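Side-chain contacts in MFP2b (Ascaris suum, PDB 2BJR), which probably enhances polymerization of the major sperm protein (MSP) behind the amoeboid crawling of nematode sperm, and carries a bound zinc ion: residues Trp245-Gly249 / Lys250-Cys254; Arg212-Gly215 / Arg216-Thr220; Asp150-Gly154 / Ser155-Asn159; Lys71-Gly74 / Gly75-Val79. All blocks are in the same frame, centred on the assembly; numbering follows the deposited sequence.

Overall arrangement
Along the chain the order is contact 4, contact 3, contact 2, contact 1. Contacts 4 and 3 share the first cytosolic motility domain, their centres about 27 Å apart; contact 4 leads into strand 76-81 of a six-stranded antiparallel sheet, and contact 3 leaves edge strand 148-153 of a four-stranded one. Contacts 2 and 1 lie in the second such domain, about 15 Å apart between centres. Contact 1 is the tip of hairpin 238-247/250-257, while contact 2 belongs to the loop between strands 209-210 and 229-235. Contacts 2 and 3, their centres about 48 Å apart, fall on opposite sides of the chain's centre. All four are local turns and junctions within a two-part, beta-rich protein, away from its zinc site.

Contact 1 (Trp245-Gly249 / Lys250-Cys254); sequences WNDGG and KIAAC
Trp245-Asp247 and Lys250-Cys254 are the two arms of an antiparallel hairpin, closed by a type I' turn from Asp247 to Lys250 and held by paired backbone bonds at Trp245/Ala252 and Asp247/Lys250. At the turn, Asp247 N reaches Lys250 O at 2.9 Å, while the return bond from Lys250 N to Asp247 O is 3.1 Å, with the donor well above the carbonyl plane. Gly248 and Gly249 carry the positive phi angles of this turn. Within the turn, Asn246 OD1 accepts a weak bond from Gly249 N. The main side-chain contact is the indole of Trp245. With CG between the backbone N and the carbonyl carbon (chi1 60°), the ring swings across the opposite strand. Ala252 CB sits over one face, 3.8 Å from the centroid of the five-membered ring, a CH-pi contact. Farther along, Cys254 CB lies in the ring plane at the edge, 3.9 Å from Trp245 CZ3. Asp247 CB also packs on Ala252 CB, at 3.8 Å, on the same sheet face as the indole. The other face sends Ile251 inward onto Ile244, Ile269 and Ile271 of strands 238-247 and 268-274, while Trp245 also touches Asn225 and Arg263 in flanking loops.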
loop_
_atom_site.group_PDB
_atom_site.type_symbol
_atom_site.label_atom_id
_atom_site.label_comp_id
_atom_site.label_asym_id
_atom_site.label_seq_id
_atom_site.Cartn_x
_atom_site.Cartn_y
_atom_site.Cartn_z
ATOM N N TRP A 245 6.470 7.725 15.375
ATOM C CA TRP A 245 6.268 7.637 16.824
ATOM C C TRP A 245 5.045 8.461 17.156
ATOM O O TRP A 245 4.597 9.305 16.356
ATOM C CB TRP A 245 7.477 8.146 17.583
ATOM C CG TRP A 245 7.824 9.576 17.317
ATOM C CD1 TRP A 245 7.536 10.646 18.125
ATOM C CD2 TRP A 245 8.547 10.111 16.199
ATOM N NE1 TRP A 245 8.027 11.806 17.575
ATOM C CE2 TRP A 245 8.657 11.511 16.396
ATOM C CE3 TRP A 245 9.113 9.558 15.044
ATOM C CZ2 TRP A 245 9.293 12.364 15.475
ATOM C CZ3 TRP A 245 9.735 10.400 14.131
ATOM C CH2 TRP A 245 9.849 11.792 14.363
ATOM N N ASN A 246 4.516 8.202 18.345
ATOM C CA ASN A 246 3.293 8.812 18.803
ATOM C C ASN A 246 3.689 10.109 19.520
ATOM O O ASN A 246 4.314 10.085 20.565
ATOM C CB ASN A 246 2.543 7.838 19.674
ATOM C CG ASN A 246 1.191 8.386 20.168
ATOM O OD1 ASN A 246 0.865 9.547 19.947
ATOM N ND2 ASN A 246 0.401 7.532 20.783
ATOM N N ASP A 247 3.359 11.228 18.895
ATOM C CA ASP A 247 3.669 12.557 19.421
ATOM C C ASP A 247 2.361 13.210 19.888
ATOM O O ASP A 247 1.581 13.802 19.118
ATOM C CB ASP A 247 4.401 13.380 18.367
ATOM C CG ASP A 247 4.714 14.799 18.826
ATOM O OD1 ASP A 247 4.722 15.094 20.045
ATOM O OD2 ASP A 247 4.979 15.679 17.998
ATOM N N GLY A 248 2.106 13.092 21.173
ATOM C CA GLY A 248 0.923 13.686 21.757
ATOM C C GLY A 248 -0.401 13.184 21.213
ATOM O O GLY A 248 -1.324 13.953 21.073
ATOM N N GLY A 249 -0.459 11.900 20.865
ATOM C CA GLY A 249 -1.628 11.254 20.292
ATOM C C GLY A 249 -1.693 11.274 18.758
ATOM O O GLY A 249 -2.617 10.709 18.189
ATOM N N LYS A 250 -0.705 11.914 18.125
ATOM C CA LYS A 250 -0.666 12.160 16.680
ATOM C C LYS A 250 0.517 11.390 16.056
ATOM O O LYS A 250 1.584 11.238 16.663
ATOM C CB LYS A 250 -0.506 13.651 16.406
ATOM C CG LYS A 250 -1.769 14.485 16.827
ATOM C CD LYS A 250 -1.592 15.950 16.453
ATOM C CE LYS A 250 -2.693 16.901 17.018
ATOM N NZ LYS A 250 -2.622 18.256 16.351
ATOM N N ILE A 251 0.340 10.938 14.839
ATOM C CA ILE A 251 1.450 10.312 14.091
ATOM C C ILE A 251 2.523 11.345 13.715
ATOM O O ILE A 251 2.252 12.356 13.063
ATOM C CB ILE A 251 0.892 9.617 12.840
ATOM C CG1 ILE A 251 -0.111 8.543 13.232
ATOM C CG2 ILE A 251 2.066 8.998 11.969
ATOM C CD1 ILE A 251 -0.985 8.088 12.089
ATOM N N ALA A 252 3.755 11.090 14.124
ATOM C CA ALA A 252 4.904 11.846 13.706
ATOM C C ALA A 252 5.859 10.881 13.019
ATOM O O ALA A 252 5.889 9.712 13.363
ATOM C CB ALA A 252 5.573 12.474 14.896
ATOM N N ALA A 253 6.627 11.388 12.056
ATOM C CA ALA A 253 7.480 10.544 11.217
ATOM C C ALA A 253 8.813 11.200 10.910
ATOM O O ALA A 253 8.959 12.453 10.916
ATOM C CB ALA A 253 6.745 10.176 9.913
ATOM N N CYS A 254 9.785 10.351 10.562
ATOM C CA CYS A 254 11.038 10.812 9.987
ATOM C C CYS A 254 11.561 9.830 8.958
ATOM O O CYS A 254 11.606 8.637 9.218
ATOM C CB CYS A 254 12.111 10.993 11.066
ATOM S SG CYS A 254 13.665 11.648 10.399
#

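Contact 2 (Arg212-Gly215 / Arg216-Thr220); sequences RALG and RSLDT
The backbone of Arg212-Gly215 makes a type II turn, with Gly215 N bonded to Arg212 O at 2.9 Å, and one residue on Arg216 N gives a straight but weak bond of 3.3 Å to Ala213 O. Leu214 and Gly215 both have positive phi, which coils the chain tightly before it runs out extended through Arg216 and Ser217. Both arginines use their flat ends. The Arg212 chain bends at chi3 (52°) and lays its guanidinium across the backbone, with Arg216 CA 3.6 Å above its centre. Its NH1 forms a salt bridge with Asp227, whose OD1 also bonds Ser217 OG. Arg216 stretches out from CG to NE alongside Leu214, and Leu214 CD1 rests over one face of the guanidinium, 3.5 Å from Arg216 NH2. Arg216 NH1 bonds Ser217 O at 2.9 Å, with the oxygen in the guanidinium plane, and NH2 pairs with Glu323. The head is thus fixed in orientation as well as position. Leu218 crosses Leu214 at about a right angle, Leu218 CD2 lying 3.7 Å from Leu214 CD1. Ala213 and Leu214 rest on Val316 of strand 313-319, and Leu214 and Leu218 touch Glu323, so this loop leans on the hairpin of strands 313-319 and 322-329.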
loop_
_atom_site.group_PDB
_atom_site.type_symbol
_atom_site.label_atom_id
_atom_site.label_comp_id
_atom_site.label_asym_id
_atom_site.label_seq_id
_atom_site.Cartn_x
_atom_site.Cartn_y
_atom_site.Cartn_z
ATOM N N ARG A 212 6.854 -2.485 16.005
ATOM C CA ARG A 212 7.838 -1.707 16.739
ATOM C C ARG A 212 9.257 -2.190 16.486
ATOM O O ARG A 212 9.490 -3.386 16.416
ATOM C CB ARG A 212 7.577 -1.812 18.243
ATOM C CG ARG A 212 8.482 -0.878 19.060
ATOM C CD ARG A 212 7.931 -0.549 20.448
ATOM N NE ARG A 212 7.564 -1.756 21.195
ATOM C CZ ARG A 212 7.418 -1.834 22.532
ATOM N NH1 ARG A 212 7.700 -0.822 23.309
ATOM N NH2 ARG A 212 7.006 -2.963 23.090
ATOM N N ALA A 213 10.183 -1.264 16.295
ATOM C CA ALA A 213 11.565 -1.546 16.094
ATOM C C ALA A 213 12.044 -2.510 17.189
ATOM O O ALA A 213 11.913 -2.176 18.370
ATOM C CB ALA A 213 12.351 -0.304 16.128
ATOM N N LEU A 214 12.578 -3.674 16.768
ATOM C CA LEU A 214 13.139 -4.701 17.649
ATOM C C LEU A 214 12.125 -5.312 18.620
ATOM O O LEU A 214 12.501 -6.064 19.554
ATOM C CB LEU A 214 14.355 -4.159 18.436
ATOM C CG LEU A 214 15.560 -3.600 17.706
ATOM C CD1 LEU A 214 16.751 -3.281 18.612
ATOM C CD2 LEU A 214 15.949 -4.576 16.595
ATOM N N GLY A 215 10.845 -4.987 18.443
ATOM C CA GLY A 215 9.813 -5.406 19.396
ATOM C C GLY A 215 9.914 -4.849 20.803
ATOM O O GLY A 215 9.419 -5.459 21.759
ATOM N N ARG A 216 10.572 -3.712 20.966
ATOM C CA ARG A 216 10.786 -3.139 22.286
ATOM C C ARG A 216 11.186 -1.682 22.173
ATOM O O ARG A 216 11.495 -1.189 21.099
ATOM C CB ARG A 216 11.909 -3.931 23.018
ATOM C CG ARG A 216 13.288 -3.950 22.284
ATOM C CD ARG A 216 14.411 -4.314 23.228
ATOM N NE ARG A 216 15.729 -4.545 22.648
ATOM C CZ ARG A 216 16.600 -3.611 22.336
ATOM N NH1 ARG A 216 16.308 -2.342 22.496
ATOM N NH2 ARG A 216 17.794 -3.962 21.851
ATOM N N SER A 217 11.211 -0.973 23.289
ATOM C CA SER A 217 11.836 0.342 23.308
ATOM C C SER A 217 13.346 0.235 22.939
ATOM O O SER A 217 14.060 -0.701 23.327
ATOM C CB SER A 217 11.629 1.042 24.683
ATOM O OG SER A 217 10.222 1.164 24.986
ATOM N N LEU A 218 13.795 1.191 22.146
ATOM C CA LEU A 218 15.176 1.337 21.785
ATOM C C LEU A 218 15.990 2.158 22.766
ATOM O O LEU A 218 15.487 3.071 23.416
ATOM C CB LEU A 218 15.267 2.045 20.407
ATOM C CG LEU A 218 14.551 1.300 19.270
ATOM C CD1 LEU A 218 14.849 2.047 17.950
ATOM C CD2 LEU A 218 14.952 -0.146 19.172
ATOM N N ASP A 219 17.269 1.838 22.840
ATOM C CA ASP A 219 18.279 2.753 23.409
ATOM C C ASP A 219 18.770 3.612 22.259
ATOM O O ASP A 219 19.675 3.223 21.524
ATOM C CB ASP A 219 19.392 1.925 24.049
ATOM C CG ASP A 219 20.582 2.745 24.527
ATOM O OD1 ASP A 219 20.534 4.000 24.664
ATOM O OD2 ASP A 219 21.652 2.151 24.793
ATOM N N THR A 220 18.095 4.742 22.046
ATOM C CA THR A 220 18.181 5.457 20.770
ATOM C C THR A 220 18.978 6.770 20.836
ATOM O O THR A 220 19.618 7.093 21.841
ATOM C CB THR A 220 16.772 5.631 20.154
ATOM O OG1 THR A 220 16.882 6.071 18.792
ATOM C CG2 THR A 220 15.954 6.722 20.840
#

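Contact 3 (Asp150-Gly154 / Ser155-Asn159); sequences DEVSG and SALAN
Gly154 O receives the backbone N-H of Leu157 at 3.0 Å, with a fairly straight N-H...O angle of 161° and the donor raised above the carbonyl plane. This i to i+3 bond is the 3-10 pattern, and it repeats one residue on, where Ala158 N bonds Ser155 O at 3.1 Å. Gly154, at positive phi, lets the chain swing from strand 148-153 into this 3-10 segment. The side chain of Leu157 folds round the same carbonyl: its CB and CG each lie 3.4 Å from Gly154 O, and the branch beyond them runs back toward the strand. There CD2 comes to 3.7 Å from Val152 O. Val152 meets the 3-10 segment with a single methyl. CG1 is anti to the backbone N (chi1 -177°), a setting that directs it at Ala156 CB, 3.5 Å away, with Leu157 CD2 on the fringe at 4.0 Å. The side chains of Val152 and Leu157 run antiparallel, each passing alongside the other. Leu157 continues onto Ala141 of strand 140-145 and Tyr98, and Val152 also touches Met160. The chemistry is therefore divided: main-chain bonds set the 3-10 turn, while small methyl-to-methyl contacts fold it against the edge strand. No charged side chain joins the two segments, so the junction rests on chain geometry and shape, with just Leu157 among its contacting residues properly buried.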
loop_
_atom_site.group_PDB
_atom_site.type_symbol
_atom_site.label_atom_id
_atom_site.label_comp_id
_atom_site.label_asym_id
_atom_site.label_seq_id
_atom_site.Cartn_x
_atom_site.Cartn_y
_atom_site.Cartn_z
ATOM N N ASP A 150 -2.512 2.049 -23.530
ATOM C CA ASP A 150 -2.782 0.715 -24.067
ATOM C C ASP A 150 -4.258 0.546 -24.258
ATOM O O ASP A 150 -5.047 1.093 -23.486
ATOM C CB ASP A 150 -2.369 -0.411 -23.123
ATOM C CG ASP A 150 -0.982 -0.306 -22.660
ATOM O OD1 ASP A 150 -0.048 0.098 -23.435
ATOM O OD2 ASP A 150 -0.747 -0.629 -21.467
ATOM N N GLU A 151 -4.646 -0.207 -25.282
ATOM C CA GLU A 151 -6.007 -0.656 -25.432
ATOM C C GLU A 151 -6.009 -2.149 -25.613
ATOM O O GLU A 151 -5.319 -2.665 -26.483
ATOM C CB GLU A 151 -6.693 -0.053 -26.662
ATOM C CG GLU A 151 -6.671 1.456 -26.759
ATOM C CD GLU A 151 -7.764 1.981 -27.689
ATOM O OE1 GLU A 151 -8.175 1.286 -28.651
ATOM O OE2 GLU A 151 -8.251 3.089 -27.406
ATOM N N VAL A 152 -6.806 -2.831 -24.808
ATOM C CA VAL A 152 -6.867 -4.273 -24.805
ATOM C C VAL A 152 -8.333 -4.680 -24.770
ATOM O O VAL A 152 -9.140 -4.074 -24.079
ATOM C CB VAL A 152 -6.077 -4.860 -23.620
ATOM C CG1 VAL A 152 -6.086 -6.368 -23.665
ATOM C CG2 VAL A 152 -4.651 -4.361 -23.683
ATOM N N SER A 153 -8.679 -5.688 -25.549
ATOM C CA SER A 153 -10.029 -6.224 -25.506
ATOM C C SER A 153 -10.047 -7.713 -25.755
ATOM O O SER A 153 -8.998 -8.335 -26.004
ATOM C CB SER A 153 -10.898 -5.501 -26.539
ATOM O OG SER A 153 -10.433 -5.841 -27.831
ATOM N N GLY A 154 -11.234 -8.301 -25.646
ATOM C CA GLY A 154 -11.410 -9.713 -25.895
ATOM C C GLY A 154 -10.848 -10.579 -24.803
ATOM O O GLY A 154 -10.843 -10.201 -23.617
ATOM N N SER A 155 -10.363 -11.761 -25.182
ATOM C CA SER A 155 -9.985 -12.769 -24.204
ATOM C C SER A 155 -8.811 -12.349 -23.313
ATOM O O SER A 155 -8.640 -12.930 -22.240
ATOM C CB SER A 155 -9.721 -14.120 -24.876
ATOM O OG SER A 155 -8.535 -14.114 -25.634
ATOM N N ALA A 156 -8.032 -11.340 -23.727
ATOM C CA ALA A 156 -6.922 -10.852 -22.904
ATOM C C ALA A 156 -7.386 -10.193 -21.594
ATOM O O ALA A 156 -6.613 -10.097 -20.618
ATOM C CB ALA A 156 -6.036 -9.885 -23.726
ATOM N N LEU A 157 -8.667 -9.803 -21.542
ATOM C CA LEU A 157 -9.287 -9.283 -20.319
ATOM C C LEU A 157 -9.628 -10.336 -19.255
ATOM O O LEU A 157 -9.870 -9.993 -18.120
ATOM C CB LEU A 157 -10.598 -8.554 -20.681
ATOM C CG LEU A 157 -10.414 -7.450 -21.719
ATOM C CD1 LEU A 157 -11.744 -6.714 -21.842
ATOM C CD2 LEU A 157 -9.301 -6.479 -21.314
ATOM N N ALA A 158 -9.674 -11.621 -19.634
ATOM C CA ALA A 158 -10.342 -12.660 -18.830
ATOM C C ALA A 158 -9.922 -12.756 -17.370
ATOM O O ALA A 158 -10.750 -12.906 -16.463
ATOM C CB ALA A 158 -10.163 -14.036 -19.522
ATOM N N ASN A 159 -8.625 -12.657 -17.145
ATOM C CA ASN A 159 -8.047 -12.805 -15.804
ATOM C C ASN A 159 -7.723 -11.473 -15.137
ATOM O O ASN A 159 -7.212 -11.449 -14.014
ATOM C CB ASN A 159 -6.769 -13.623 -15.876
ATOM C CG ASN A 159 -6.967 -14.998 -16.525
ATOM O OD1 ASN A 159 -6.104 -15.451 -17.303
ATOM N ND2 ASN A 159 -8.085 -15.632 -16.244
#

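Contact 4 (Lys71-Gly74 / Gly75-Val79); sequences KDLG and GQIQV
Leu73 and Ile77 meet through branched aliphatic side chains, with no ring on either side to offer a face or an edge; the flat groups that matter here are peptide carbonyls and one carboxamide. The carbonyls of Leu73 and Gln76 are joined by a water, which donates to Leu73 O at 2.6 Å and to Gln76 O at 2.6 Å. The two bonds open at about 111° at the water, close to tetrahedral. Leu73 O also accepts a bond from Trp38 NE1, so two donors grip the last carbonyl of helix 70-73. The carboxamide of Gln76 is folded back over the turn: with CG between the backbone N and carbonyl carbon (chi1 52°) and a second bend at chi2, Gln76 NE2 comes to 3.8 Å from Gly75 CA. Gly74 ends the helix by leaving helical angles at positive phi (84°), and the chain turns through Gly75 into strand 76-81. Across that turn Leu73 CD1 and Ile77 CG2 approach loosely, at 4.4 Å. Both are buried and share their surroundings: each packs on Cys58 and Phe60 of strand 55-62 and on Ile16, while Leu73 also touches Leu67 of strand 65-67. Ile77 reaches Ala36 and Trp38 of strand 34-40, which places this helix-to-strand turn at the start of strand 76-81, an inner strand of the six-stranded sheet, between 10-15 and 34-40.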
loop_
_atom_site.group_PDB
_atom_site.type_symbol
_atom_site.label_atom_id
_atom_site.label_comp_id
_atom_site.label_asym_id
_atom_site.label_seq_id
_atom_site.Cartn_x
_atom_site.Cartn_y
_atom_site.Cartn_z
ATOM N N LYS A 71 -2.496 20.552 -14.770
ATOM C CA LYS A 71 -2.843 21.218 -16.041
ATOM C C LYS A 71 -3.631 20.349 -17.050
ATOM O O LYS A 71 -4.498 20.858 -17.762
ATOM C CB LYS A 71 -1.589 21.789 -16.693
ATOM C CG LYS A 71 -1.132 23.060 -16.009
ATOM C CD LYS A 71 0.161 23.610 -16.643
ATOM C CE LYS A 71 0.955 24.598 -15.707
ATOM N NZ LYS A 71 0.572 26.049 -15.884
ATOM N N ASP A 72 -3.347 19.044 -17.099
ATOM C CA ASP A 72 -4.191 18.127 -17.851
ATOM C C ASP A 72 -5.577 17.968 -17.176
ATOM O O ASP A 72 -6.619 18.017 -17.819
ATOM C CB ASP A 72 -3.526 16.750 -17.947
ATOM C CG ASP A 72 -2.171 16.753 -18.682
ATOM O OD1 ASP A 72 -1.955 17.603 -19.590
ATOM O OD2 ASP A 72 -1.289 15.881 -18.448
ATOM N N LEU A 73 -5.582 17.789 -15.861
ATOM C CA LEU A 73 -6.762 17.230 -15.172
ATOM C C LEU A 73 -7.578 18.239 -14.387
ATOM O O LEU A 73 -8.698 17.957 -13.950
ATOM C CB LEU A 73 -6.299 16.138 -14.191
ATOM C CG LEU A 73 -5.594 14.948 -14.853
ATOM C CD1 LEU A 73 -4.946 14.072 -13.799
ATOM C CD2 LEU A 73 -6.553 14.157 -15.661
ATOM N N GLY A 74 -7.023 19.416 -14.183
ATOM C CA GLY A 74 -7.581 20.330 -13.221
ATOM C C GLY A 74 -7.061 19.981 -11.848
ATOM O O GLY A 74 -6.231 19.069 -11.691
ATOM N N GLY A 75 -7.548 20.692 -10.844
ATOM C CA GLY A 75 -6.940 20.623 -9.521
ATOM C C GLY A 75 -7.255 19.367 -8.700
ATOM O O GLY A 75 -6.537 19.096 -7.733
ATOM N N GLN A 76 -8.310 18.638 -9.068
ATOM C CA GLN A 76 -8.780 17.518 -8.263
ATOM C C GLN A 76 -9.360 16.349 -9.061
ATOM O O GLN A 76 -9.972 16.503 -10.154
ATOM C CB GLN A 76 -9.746 17.961 -7.147
ATOM C CG GLN A 76 -10.941 18.829 -7.545
ATOM C CD GLN A 76 -10.620 20.334 -7.681
ATOM O OE1 GLN A 76 -11.250 21.018 -8.502
ATOM N NE2 GLN A 76 -9.644 20.844 -6.907
ATOM N N ILE A 77 -9.110 15.155 -8.499
ATOM C CA ILE A 77 -9.721 13.930 -8.926
ATOM C C ILE A 77 -10.456 13.347 -7.737
ATOM O O ILE A 77 -10.544 13.993 -6.694
ATOM C CB ILE A 77 -8.657 12.928 -9.419
ATOM C CG1 ILE A 77 -7.583 12.679 -8.344
ATOM C CG2 ILE A 77 -7.991 13.427 -10.695
ATOM C CD1 ILE A 77 -6.950 11.291 -8.465
ATOM N N GLN A 78 -11.000 12.165 -7.908
ATOM C CA GLN A 78 -11.574 11.431 -6.771
ATOM C C GLN A 78 -10.841 10.105 -6.589
ATOM O O GLN A 78 -10.384 9.529 -7.591
ATOM C CB GLN A 78 -13.048 11.209 -6.966
ATOM C CG GLN A 78 -13.854 12.499 -6.801
ATOM C CD GLN A 78 -15.220 12.416 -7.403
ATOM O OE1 GLN A 78 -15.337 12.408 -8.608
ATOM N NE2 GLN A 78 -16.260 12.423 -6.576
ATOM N N VAL A 79 -10.735 9.678 -5.328
ATOM C CA VAL A 79 -10.131 8.386 -4.944
ATOM C C VAL A 79 -11.158 7.571 -4.215
ATOM O O VAL A 79 -11.890 8.072 -3.310
ATOM C CB VAL A 79 -8.869 8.603 -4.102
ATOM C CG1 VAL A 79 -8.218 7.253 -3.682
ATOM C CG2 VAL A 79 -7.875 9.428 -4.911
HETATM O O HOH W 1 -10.089 18.466 -11.803
#